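Local coordinates for protein GH86A beta-porphyranase (Bacteroides plebeius, PDB 4AW7) that hydrolyses the sulfated red-algal polysaccharide porphyran at its beta-D-galactose-(1->4)-alpha-L-galactose-6-sulfate linkages, at residues Asn45-Ser50 with Ile315-Asp320; Lys54-Phe59 with Ala338-Asp343; Ser289-Val294 with Asn356-Phe361. All coordinates share one frame; numbering follows the deposited sequence.

Contact 1 (Asn45-Ser50 with Ile315-Asp320). With L6S (6-O-sulfo-alpha-L-galactopyranose), chain B; GLA (alpha-D-galactopyranose), chain C; GAL (beta-D-galactopyranose), chain D.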
loop_
_atom_site.group_PDB
_atom_site.type_symbol
_atom_site.label_atom_id
_atom_site.label_comp_id
_atom_site.label_asym_id
_atom_site.label_seq_id
_atom_site.Cartn_x
_atom_site.Cartn_y
_atom_site.Cartn_z
ATOM N N ASN A 45 5.086 9.331 5.034
ATOM C CA ASN A 45 5.844 8.799 6.156
ATOM C C ASN A 45 7.224 8.419 5.649
ATOM O O ASN A 45 7.438 8.213 4.461
ATOM C CB ASN A 45 5.142 7.563 6.733
ATOM C CG ASN A 45 3.755 7.882 7.250
ATOM O OD1 ASN A 45 3.589 8.850 8.000
ATOM N ND2 ASN A 45 2.727 7.107 6.863
ATOM N N ILE A 46 8.143 8.258 6.596
ATOM C CA ILE A 46 9.424 7.611 6.342
ATOM C C ILE A 46 9.513 6.331 7.198
ATOM O O ILE A 46 8.841 6.183 8.209
ATOM C CB ILE A 46 10.666 8.518 6.584
ATOM C CG1 ILE A 46 10.656 9.151 7.992
ATOM C CG2 ILE A 46 10.756 9.543 5.509
ATOM C CD1 ILE A 46 11.945 9.885 8.394
ATOM N N HIS A 47 10.354 5.411 6.752
ATOM C CA HIS A 47 10.567 4.128 7.407
ATOM C C HIS A 47 11.616 4.303 8.510
ATOM O O HIS A 47 12.782 3.936 8.364
ATOM C CB HIS A 47 11.000 3.080 6.341
ATOM C CG HIS A 47 11.032 1.685 6.864
ATOM N ND1 HIS A 47 12.071 1.201 7.614
ATOM C CD2 HIS A 47 10.113 0.681 6.811
ATOM C CE1 HIS A 47 11.804 -0.049 7.981
ATOM N NE2 HIS A 47 10.617 -0.398 7.507
ATOM N N SER A 48 11.191 4.972 9.565
ATOM C CA SER A 48 12.053 5.415 10.649
ATOM C C SER A 48 11.232 5.685 11.869
ATOM O O SER A 48 10.017 5.924 11.782
ATOM C CB SER A 48 12.719 6.721 10.204
ATOM O OG SER A 48 13.637 7.236 11.155
ATOM N N THR A 49 11.904 5.742 13.030
ATOM C CA THR A 49 11.327 6.407 14.202
ATOM C C THR A 49 12.316 7.428 14.786
ATOM O O THR A 49 12.168 7.846 15.954
ATOM C CB THR A 49 10.873 5.427 15.282
ATOM O OG1 THR A 49 11.993 4.644 15.719
ATOM C CG2 THR A 49 9.764 4.498 14.781
ATOM N N SER A 50 13.251 7.895 13.961
ATOM C CA SER A 50 14.331 8.770 14.454
ATOM C C SER A 50 13.924 10.239 14.558
ATOM O O SER A 50 14.722 11.132 14.209
ATOM C CB SER A 50 15.535 8.647 13.523
ATOM O OG SER A 50 16.058 7.362 13.567
ATOM N N ILE A 315 4.001 2.941 4.247
ATOM C CA ILE A 315 5.337 3.465 4.551
ATOM C C ILE A 315 6.234 3.364 3.326
ATOM O O ILE A 315 6.694 2.285 2.956
ATOM C CB ILE A 315 6.018 2.670 5.688
ATOM C CG1 ILE A 315 5.140 2.493 6.951
ATOM C CG2 ILE A 315 7.392 3.308 6.045
ATOM C CD1 ILE A 315 4.896 3.706 7.759
ATOM N N PRO A 316 6.508 4.488 2.655
ATOM C CA PRO A 316 7.522 4.538 1.615
ATOM C C PRO A 316 8.862 4.022 2.170
ATOM O O PRO A 316 9.243 4.407 3.278
ATOM C CB PRO A 316 7.576 6.077 1.326
ATOM C CG PRO A 316 6.251 6.571 1.710
ATOM C CD PRO A 316 5.928 5.815 2.917
ATOM N N PHE A 317 9.530 3.150 1.422
ATOM C CA PHE A 317 10.774 2.581 1.913
ATOM C C PHE A 317 11.954 3.500 1.656
ATOM O O PHE A 317 12.754 3.279 0.738
ATOM C CB PHE A 317 10.991 1.146 1.430
ATOM C CG PHE A 317 12.024 0.422 2.236
ATOM C CD1 PHE A 317 11.705 -0.021 3.510
ATOM C CD2 PHE A 317 13.293 0.161 1.742
ATOM C CE1 PHE A 317 12.606 -0.733 4.254
ATOM C CE2 PHE A 317 14.182 -0.572 2.512
ATOM C CZ PHE A 317 13.853 -0.977 3.736
ATOM N N VAL A 318 12.016 4.534 2.480
ATOM C CA VAL A 318 13.073 5.527 2.533
ATOM C C VAL A 318 13.175 5.818 4.038
ATOM O O VAL A 318 12.148 6.074 4.698
ATOM C CB VAL A 318 12.769 6.789 1.713
ATOM C CG1 VAL A 318 11.315 7.263 1.846
ATOM C CG2 VAL A 318 13.754 7.929 2.094
ATOM N N SER A 319 14.377 5.710 4.598
ATOM C CA SER A 319 14.549 5.743 6.023
ATOM C C SER A 319 15.136 7.042 6.556
ATOM O O SER A 319 14.430 8.045 6.651
ATOM C CB SER A 319 15.268 4.494 6.497
ATOM O OG SER A 319 16.562 4.421 5.932
ATOM N N ASP A 320 16.403 7.010 6.967
ATOM C CA ASP A 320 16.944 8.036 7.832
ATOM C C ASP A 320 18.456 8.087 7.653
ATOM O O ASP A 320 18.963 7.990 6.507
ATOM C CB ASP A 320 16.424 7.823 9.252
ATOM C CG ASP A 320 16.634 6.408 9.753
ATOM O OD1 ASP A 320 17.616 5.765 9.346
ATOM O OD2 ASP A 320 15.812 5.965 10.596
HETATM O O1S L6S B . 15.043 1.538 7.830
HETATM O O2S L6S B . 17.276 1.891 6.864
HETATM O O3S L6S B . 16.985 0.740 9.015
HETATM C C1 L6S B . 14.343 -4.567 6.400
HETATM C C2 L6S B . 15.361 -5.334 7.213
HETATM C C3 L6S B . 16.754 -4.722 6.996
HETATM C C4 L6S B . 16.709 -3.204 7.417
HETATM C C5 L6S B . 15.602 -2.517 6.609
HETATM C C6 L6S B . 15.287 -1.139 7.234
HETATM O O2 L6S B . 15.330 -6.742 6.904
HETATM O O3 L6S B . 17.766 -5.417 7.739
HETATM O O4 L6S B . 16.433 -3.142 8.825
HETATM O O5 L6S B . 14.336 -3.184 6.661
HETATM O O6 L6S B . 16.354 -0.255 6.927
HETATM S S1 L6S B . 16.399 1.074 7.686
HETATM C C1 GLA C . 12.178 -6.248 2.603
HETATM C C2 GLA C . 12.948 -6.070 3.926
HETATM C C3 GLA C . 13.782 -4.801 3.908
HETATM C C4 GLA C . 14.553 -4.645 2.622
HETATM C C5 GLA C . 13.585 -4.742 1.430
HETATM C C6 GLA C . 14.311 -4.278 0.115
HETATM O O1 GLA C . 11.042 -5.507 2.454
HETATM O O2 GLA C . 12.011 -6.101 5.051
HETATM O O3 GLA C . 14.765 -4.814 4.908
HETATM O O4 GLA C . 15.570 -5.662 2.531
HETATM O O5 GLA C . 13.035 -6.137 1.482
HETATM O O6 GLA C . 14.077 -2.811 -0.051
HETATM C C1 GAL D . 12.178 -6.248 2.603
HETATM C C2 GAL D . 12.948 -6.070 3.926
HETATM C C3 GAL D . 13.782 -4.801 3.908
HETATM C C4 GAL D . 14.553 -4.645 2.622
HETATM C C5 GAL D . 13.585 -4.742 1.430
HETATM C C6 GAL D . 14.311 -4.278 0.115
HETATM O O1 GAL D . 11.436 -7.530 2.689
HETATM O O2 GAL D . 12.011 -6.101 5.051
HETATM O O3 GAL D . 14.765 -4.814 4.908
HETATM O O4 GAL D . 15.570 -5.662 2.531
HETATM O O5 GAL D . 13.035 -6.137 1.482
HETATM O O6 GAL D . 14.077 -2.811 -0.051
#
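Ser48 OG is used twice over: it donates to Asp320 OD2 at 2.6 Å, the shortest polar bond across this contact, and it accepts from Ser50 N, which closes an ST turn. On the carboxylate the lone pair engaged is the anti one, pointing away from OD1, and OD1 in turn receives the backbone N of Ala322. The pairing thus ties two loops together just beyond the strand ends. Further back, His47 N donates to Val318 O (2.8 Å) in a nearly straight bond, with Ile46 lying against the same carbonyl.

His47 illustrates how one side chain can be fixed from several directions. Its CG lies anti to the backbone N (chi1 -171°), which brings the imidazole up to Phe317, whose edge meets one face of it in a T-shaped stack with the planes 62° apart. CD1 of Phe317 comes within 3.7 Å of His47 CD2. Ile315 CG2 packs against His47 CB at 3.6 Å, and NE2 is hydrogen-bonded to Arg69, which leaves ND1 directed to the ligand.

That ligand is the 6-sulfate of an L-galactose unit. His47 ND1 donates to O1S over 3.0 Å, its N-H bent from the line at 141°, while Ser319 OG donates to O2S at 2.8 Å; the loops that follow the two strands each contribute one donor to the same sulfate. Phe317 also reaches the sugars, its CZ lying 3.7 Å from O5 of the sulfated residue, and it belongs to the subsite -1 pocket that contributes to tolerance of methylated galactose. Substrate held by loops at the C-terminal ends of the first and last strands is characteristic of the (beta/alpha)8-type barrel, with which the parallel strands here are consistent.

Contact 2 (Lys54-Phe59 with Ala338-Asp343)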
loop_
_atom_site.group_PDB
_atom_site.type_symbol
_atom_site.label_atom_id
_atom_site.label_comp_id
_atom_site.label_asym_id
_atom_site.label_seq_id
_atom_site.Cartn_x
_atom_site.Cartn_y
_atom_site.Cartn_z
ATOM N N LYS A 54 18.150 15.429 15.487
ATOM C CA LYS A 54 17.883 16.807 15.133
ATOM C C LYS A 54 17.653 17.001 13.644
ATOM O O LYS A 54 16.791 17.782 13.243
ATOM C CB LYS A 54 18.973 17.729 15.649
ATOM C CG LYS A 54 18.875 17.869 17.140
ATOM C CD LYS A 54 19.997 18.728 17.692
ATOM C CE LYS A 54 19.806 19.022 19.177
ATOM N NZ LYS A 54 20.953 19.825 19.686
ATOM N N ASP A 55 18.460 16.359 12.812
ATOM C CA ASP A 55 18.300 16.490 11.370
ATOM C C ASP A 55 17.024 15.829 10.854
ATOM O O ASP A 55 16.294 16.441 10.056
ATOM C CB ASP A 55 19.513 15.925 10.649
ATOM C CG ASP A 55 20.788 16.630 11.031
ATOM O OD1 ASP A 55 20.848 17.863 10.839
ATOM O OD2 ASP A 55 21.678 15.948 11.554
ATOM N N VAL A 56 16.761 14.608 11.303
ATOM C CA VAL A 56 15.516 13.947 10.895
ATOM C C VAL A 56 14.307 14.709 11.395
ATOM O O VAL A 56 13.346 14.926 10.668
ATOM C CB VAL A 56 15.474 12.494 11.323
ATOM C CG1 VAL A 56 14.177 11.811 10.923
ATOM C CG2 VAL A 56 16.667 11.725 10.771
ATOM N N GLY A 57 14.341 15.177 12.648
ATOM C CA GLY A 57 13.192 15.876 13.195
ATOM C C GLY A 57 12.883 17.150 12.444
ATOM O O GLY A 57 11.714 17.506 12.275
ATOM N N LYS A 58 13.918 17.873 12.036
ATOM C CA LYS A 58 13.735 19.078 11.245
ATOM C C LYS A 58 13.117 18.730 9.880
ATOM O O LYS A 58 12.223 19.404 9.426
ATOM C CB LYS A 58 15.054 19.836 11.075
ATOM C CG LYS A 58 14.937 21.104 10.200
ATOM C CD LYS A 58 16.289 21.785 10.055
ATOM C CE LYS A 58 16.497 22.427 8.695
ATOM N NZ LYS A 58 15.455 23.433 8.363
ATOM N N PHE A 59 13.632 17.696 9.223
ATOM C CA PHE A 59 13.070 17.234 7.938
ATOM C C PHE A 59 11.560 16.931 8.107
ATOM O O PHE A 59 10.741 17.305 7.270
ATOM C CB PHE A 59 13.833 16.005 7.477
ATOM C CG PHE A 59 13.062 15.177 6.482
ATOM C CD1 PHE A 59 13.078 15.481 5.136
ATOM C CD2 PHE A 59 12.310 14.113 6.912
ATOM C CE1 PHE A 59 12.305 14.748 4.241
ATOM C CE2 PHE A 59 11.570 13.360 6.015
ATOM C CZ PHE A 59 11.563 13.688 4.696
ATOM N N ALA A 338 18.640 4.881 2.783
ATOM C CA ALA A 338 18.890 6.062 3.579
ATOM C C ALA A 338 18.333 7.326 2.928
ATOM O O ALA A 338 18.347 7.461 1.717
ATOM C CB ALA A 338 20.401 6.203 3.848
ATOM N N LEU A 339 17.960 8.268 3.790
ATOM C CA LEU A 339 17.505 9.610 3.425
ATOM C C LEU A 339 18.611 10.673 3.582
ATOM O O LEU A 339 18.610 11.675 2.881
ATOM C CB LEU A 339 16.293 9.951 4.282
ATOM C CG LEU A 339 15.650 11.313 4.075
ATOM C CD1 LEU A 339 15.145 11.510 2.647
ATOM C CD2 LEU A 339 14.551 11.513 5.148
ATOM N N PHE A 340 19.490 10.461 4.558
ATOM C CA PHE A 340 20.621 11.362 4.867
ATOM C C PHE A 340 21.918 10.593 4.665
ATOM O O PHE A 340 22.023 9.439 5.078
ATOM C CB PHE A 340 20.558 11.857 6.312
ATOM C CG PHE A 340 19.466 12.850 6.607
ATOM C CD1 PHE A 340 18.178 12.442 6.957
ATOM C CD2 PHE A 340 19.730 14.205 6.537
ATOM C CE1 PHE A 340 17.197 13.400 7.252
ATOM C CE2 PHE A 340 18.778 15.139 6.853
ATOM C CZ PHE A 340 17.506 14.745 7.176
ATOM N N ILE A 341 22.920 11.277 4.115
ATOM C CA ILE A 341 24.218 10.703 3.786
ATOM C C ILE A 341 25.249 11.574 4.496
ATOM O O ILE A 341 25.202 12.794 4.373
ATOM C CB ILE A 341 24.459 10.724 2.269
ATOM C CG1 ILE A 341 23.292 10.039 1.532
ATOM C CG2 ILE A 341 25.817 10.111 1.934
ATOM C CD1 ILE A 341 23.086 8.550 1.800
ATOM N N PRO A 342 26.172 10.947 5.233
ATOM C CA PRO A 342 27.146 11.770 5.971
ATOM C C PRO A 342 28.226 12.279 5.042
ATOM O O PRO A 342 28.729 11.533 4.216
ATOM C CB PRO A 342 27.696 10.793 6.988
ATOM C CG PRO A 342 27.688 9.465 6.269
ATOM C CD PRO A 342 26.382 9.508 5.469
ATOM N N ASP A 343 28.612 13.537 5.241
ATOM C CA ASP A 343 29.713 14.110 4.484
ATOM C C ASP A 343 31.046 13.399 4.778
ATOM O O ASP A 343 31.838 13.191 3.863
ATOM C CB ASP A 343 29.753 15.622 4.735
ATOM C CG ASP A 343 28.526 16.328 4.142
ATOM O OD1 ASP A 343 28.224 16.051 2.964
ATOM O OD2 ASP A 343 27.849 17.136 4.828
#
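Apolar contacts carry the meeting of Phe59 with Leu339, and the clearest of them is a CH-pi interaction. Leu339 CD2 sits over one face of the Phe59 ring, 3.7 Å from its centroid and 14° off the normal. The two side chains come from opposite directions: with CG anti to the backbone N (chi1 159°), Phe59 extends from the helix toward the incoming leucine methyl.

Aliphatic groups crowd the far end of the Phe340 ring. Val56 CG2 approaches Phe340 CE1 at 3.9 Å, and Asp55 CB lies 3.9 Å from CE2 of the same ring, while Phe59 CB meets the ring edge at CZ. This is the first helix of the catalytic barrel, 54-63, covered by the short two-stranded antiparallel hairpin of 340-342 and 353-355 that follows the last barrel strand. The axes of 54-59 and 340-342 run roughly antiparallel (151°) and come no nearer than 11.2 Å, so the Phe340 ring spans the distance, reaching helix backbone as well as side chains. With an alanine here instead of Phe340, a gap would probably open between helix and hairpin, leaving Val56 CG2, Asp55 CB and Phe59 CB without the ring they pack on.

The polar Asp55 O lies 3.6 Å from Phe340 CZ, but this carbonyl already accepts from Phe59 N within the helix. The Asp55 carboxylate turns away from Phe340 to a salt bridge with Lys321.

Contact 3 (Ser289-Val294 with Asn356-Phe361)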
loop_
_atom_site.group_PDB
_atom_site.type_symbol
_atom_site.label_atom_id
_atom_site.label_comp_id
_atom_site.label_asym_id
_atom_site.label_seq_id
_atom_site.Cartn_x
_atom_site.Cartn_y
_atom_site.Cartn_z
ATOM N N SER A 289 21.469 5.307 -8.455
ATOM C CA SER A 289 20.649 4.140 -8.451
ATOM C C SER A 289 19.622 4.136 -7.295
ATOM O O SER A 289 18.508 3.702 -7.461
ATOM C CB SER A 289 21.494 2.871 -8.554
ATOM O OG SER A 289 21.798 2.340 -7.323
ATOM N N SER A 290 19.997 4.668 -6.135
ATOM C CA SER A 290 19.154 4.537 -4.959
ATOM C C SER A 290 17.964 5.503 -4.969
ATOM O O SER A 290 16.972 5.255 -4.278
ATOM C CB SER A 290 19.984 4.675 -3.682
ATOM O OG SER A 290 21.085 3.756 -3.651
ATOM N N VAL A 291 17.981 6.541 -5.807
ATOM C CA VAL A 291 16.801 7.411 -5.998
ATOM C C VAL A 291 15.804 6.914 -7.056
ATOM O O VAL A 291 14.668 7.455 -7.127
ATOM C CB VAL A 291 17.179 8.874 -6.297
ATOM C CG1 VAL A 291 18.123 9.369 -5.232
ATOM C CG2 VAL A 291 17.763 9.054 -7.715
ATOM N N ARG A 292 16.137 5.878 -7.802
ATOM C CA ARG A 292 15.213 5.335 -8.808
ATOM C C ARG A 292 13.869 4.909 -8.119
ATOM O O ARG A 292 12.781 5.005 -8.715
ATOM C CB ARG A 292 15.864 4.191 -9.616
ATOM C CG ARG A 292 17.074 4.603 -10.454
ATOM C CD ARG A 292 17.883 3.446 -11.144
ATOM N NE ARG A 292 19.019 3.990 -11.915
ATOM C CZ ARG A 292 20.200 3.400 -12.119
ATOM N NH1 ARG A 292 20.479 2.219 -11.578
ATOM N NH2 ARG A 292 21.129 4.014 -12.867
ATOM N N SER A 293 13.933 4.486 -6.850
ATOM C CA SER A 293 12.738 4.120 -6.043
ATOM C C SER A 293 11.647 5.154 -5.961
ATOM O O SER A 293 10.484 4.831 -5.712
ATOM C CB SER A 293 13.194 3.780 -4.593
ATOM O OG SER A 293 13.964 2.615 -4.571
ATOM N N VAL A 294 12.007 6.424 -6.099
ATOM C CA VAL A 294 11.024 7.495 -5.966
ATOM C C VAL A 294 9.891 7.355 -6.976
ATOM O O VAL A 294 8.748 7.630 -6.658
ATOM C CB VAL A 294 11.681 8.880 -6.055
ATOM C CG1 VAL A 294 10.654 9.990 -6.237
ATOM C CG2 VAL A 294 12.536 9.112 -4.782
ATOM N N ASN A 356 19.352 13.692 0.835
ATOM C CA ASN A 356 19.465 13.321 -0.576
ATOM C C ASN A 356 18.198 13.652 -1.386
ATOM O O ASN A 356 17.209 14.157 -0.840
ATOM C CB ASN A 356 19.953 11.880 -0.735
ATOM C CG ASN A 356 18.971 10.846 -0.247
ATOM O OD1 ASN A 356 17.749 10.997 -0.431
ATOM N ND2 ASN A 356 19.485 9.744 0.317
ATOM N N ASP A 357 18.235 13.380 -2.691
ATOM C CA ASP A 357 17.173 13.823 -3.581
ATOM C C ASP A 357 15.857 13.070 -3.381
ATOM O O ASP A 357 14.856 13.471 -3.994
ATOM C CB ASP A 357 17.597 13.772 -5.064
ATOM C CG ASP A 357 18.499 14.899 -5.465
ATOM O OD1 ASP A 357 18.812 15.796 -4.638
ATOM O OD2 ASP A 357 18.842 14.925 -6.670
ATOM N N LYS A 358 15.831 12.033 -2.536
ATOM C CA LYS A 358 14.544 11.462 -2.141
ATOM C C LYS A 358 13.639 12.501 -1.479
ATOM O O LYS A 358 12.409 12.346 -1.474
ATOM C CB LYS A 358 14.718 10.244 -1.272
ATOM C CG LYS A 358 15.522 9.135 -1.900
ATOM C CD LYS A 358 15.845 8.061 -0.872
ATOM C CE LYS A 358 16.871 7.082 -1.354
ATOM N NZ LYS A 358 17.092 6.025 -0.340
ATOM N N LYS A 359 14.213 13.576 -0.952
ATOM C CA LYS A 359 13.432 14.667 -0.419
ATOM C C LYS A 359 12.382 15.168 -1.405
ATOM O O LYS A 359 11.336 15.653 -0.980
ATOM C CB LYS A 359 14.344 15.845 0.002
ATOM C CG LYS A 359 14.956 16.614 -1.176
ATOM C CD LYS A 359 16.101 17.551 -0.767
ATOM C CE LYS A 359 16.574 18.343 -1.960
ATOM N NZ LYS A 359 17.798 19.170 -1.657
ATOM N N TYR A 360 12.659 15.079 -2.707
ATOM C CA TYR A 360 11.736 15.637 -3.702
ATOM C C TYR A 360 10.417 14.881 -3.759
ATOM O O TYR A 360 9.426 15.475 -4.158
ATOM C CB TYR A 360 12.369 15.718 -5.094
ATOM C CG TYR A 360 13.471 16.754 -5.180
ATOM C CD1 TYR A 360 13.195 18.091 -4.915
ATOM C CD2 TYR A 360 14.760 16.426 -5.582
ATOM C CE1 TYR A 360 14.182 19.080 -4.998
ATOM C CE2 TYR A 360 15.763 17.412 -5.678
ATOM C CZ TYR A 360 15.458 18.719 -5.356
ATOM O OH TYR A 360 16.456 19.661 -5.448
ATOM N N PHE A 361 10.374 13.619 -3.344
ATOM C CA PHE A 361 9.086 12.953 -3.231
ATOM C C PHE A 361 8.192 13.698 -2.263
ATOM O O PHE A 361 7.015 13.947 -2.520
ATOM C CB PHE A 361 9.269 11.498 -2.758
ATOM C CG PHE A 361 7.974 10.815 -2.429
ATOM C CD1 PHE A 361 7.076 10.443 -3.410
ATOM C CD2 PHE A 361 7.664 10.526 -1.122
ATOM C CE1 PHE A 361 5.874 9.850 -3.078
ATOM C CE2 PHE A 361 6.449 9.939 -0.771
ATOM C CZ PHE A 361 5.551 9.575 -1.768
#
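Two helix beginnings, each entered through a type I turn, meet here: the start of helix 293-305, which precedes the last strand of the catalytic barrel, and that of helix 359-365. Asn356 caps the second, its OD1 accepting from Lys358 N at 3.0 Å with the donor tilted 23° from the carbonyl plane.

Val294 carries most of the contact from its side. One methyl, CG1, lies anti to the backbone N (chi1 167°) and meets Phe361 CB at 4.0 Å; the other, CG2, rests 4.1 Å from Lys358 CA and near its CG. Val291 CG1 adds a looser contact with Lys358 CG at 4.2 Å. Beyond CG the Lys358 chain is extended, running past Ser290 so that CE comes 3.4 Å from Ser290 O. Its NZ is gripped by the backbone carbonyls of Ala338 and Ser336. Ile434, Leu426 and Val428 of the beta-sandwich strands also pack on Val294.

Without a hydrogen bond across it, the interface depends on methyl and methylene surfaces, and Lys358 serves mainly through its aliphatic stem, its buried ammonium being satisfied by carbonyls of the chain before strand 340-342.

How the contacts relate
All three contacts are largely buried, but they lie at different depths: contact 1 is nearest the chain's centre, at about 14 Å between centres, contact 3 at about 18 Å and contact 2 furthest out, at about 25 Å. Only contact 1 touches bound sugar, and its chemistry is correspondingly polar; the other two meet mostly through carbon. Contact 2 continues directly from contact 1, because Asp320 O probably accepts from Leu339 N and Phe340 N, and helix 54-63 follows strand 45-46. Contact 3 joins both: Lys358 packs on Val318, while Asn356 ND2 joins its NZ at Ala338 O. Behind the substrate-binding loops, both neighbouring contacts are thus largely apolar.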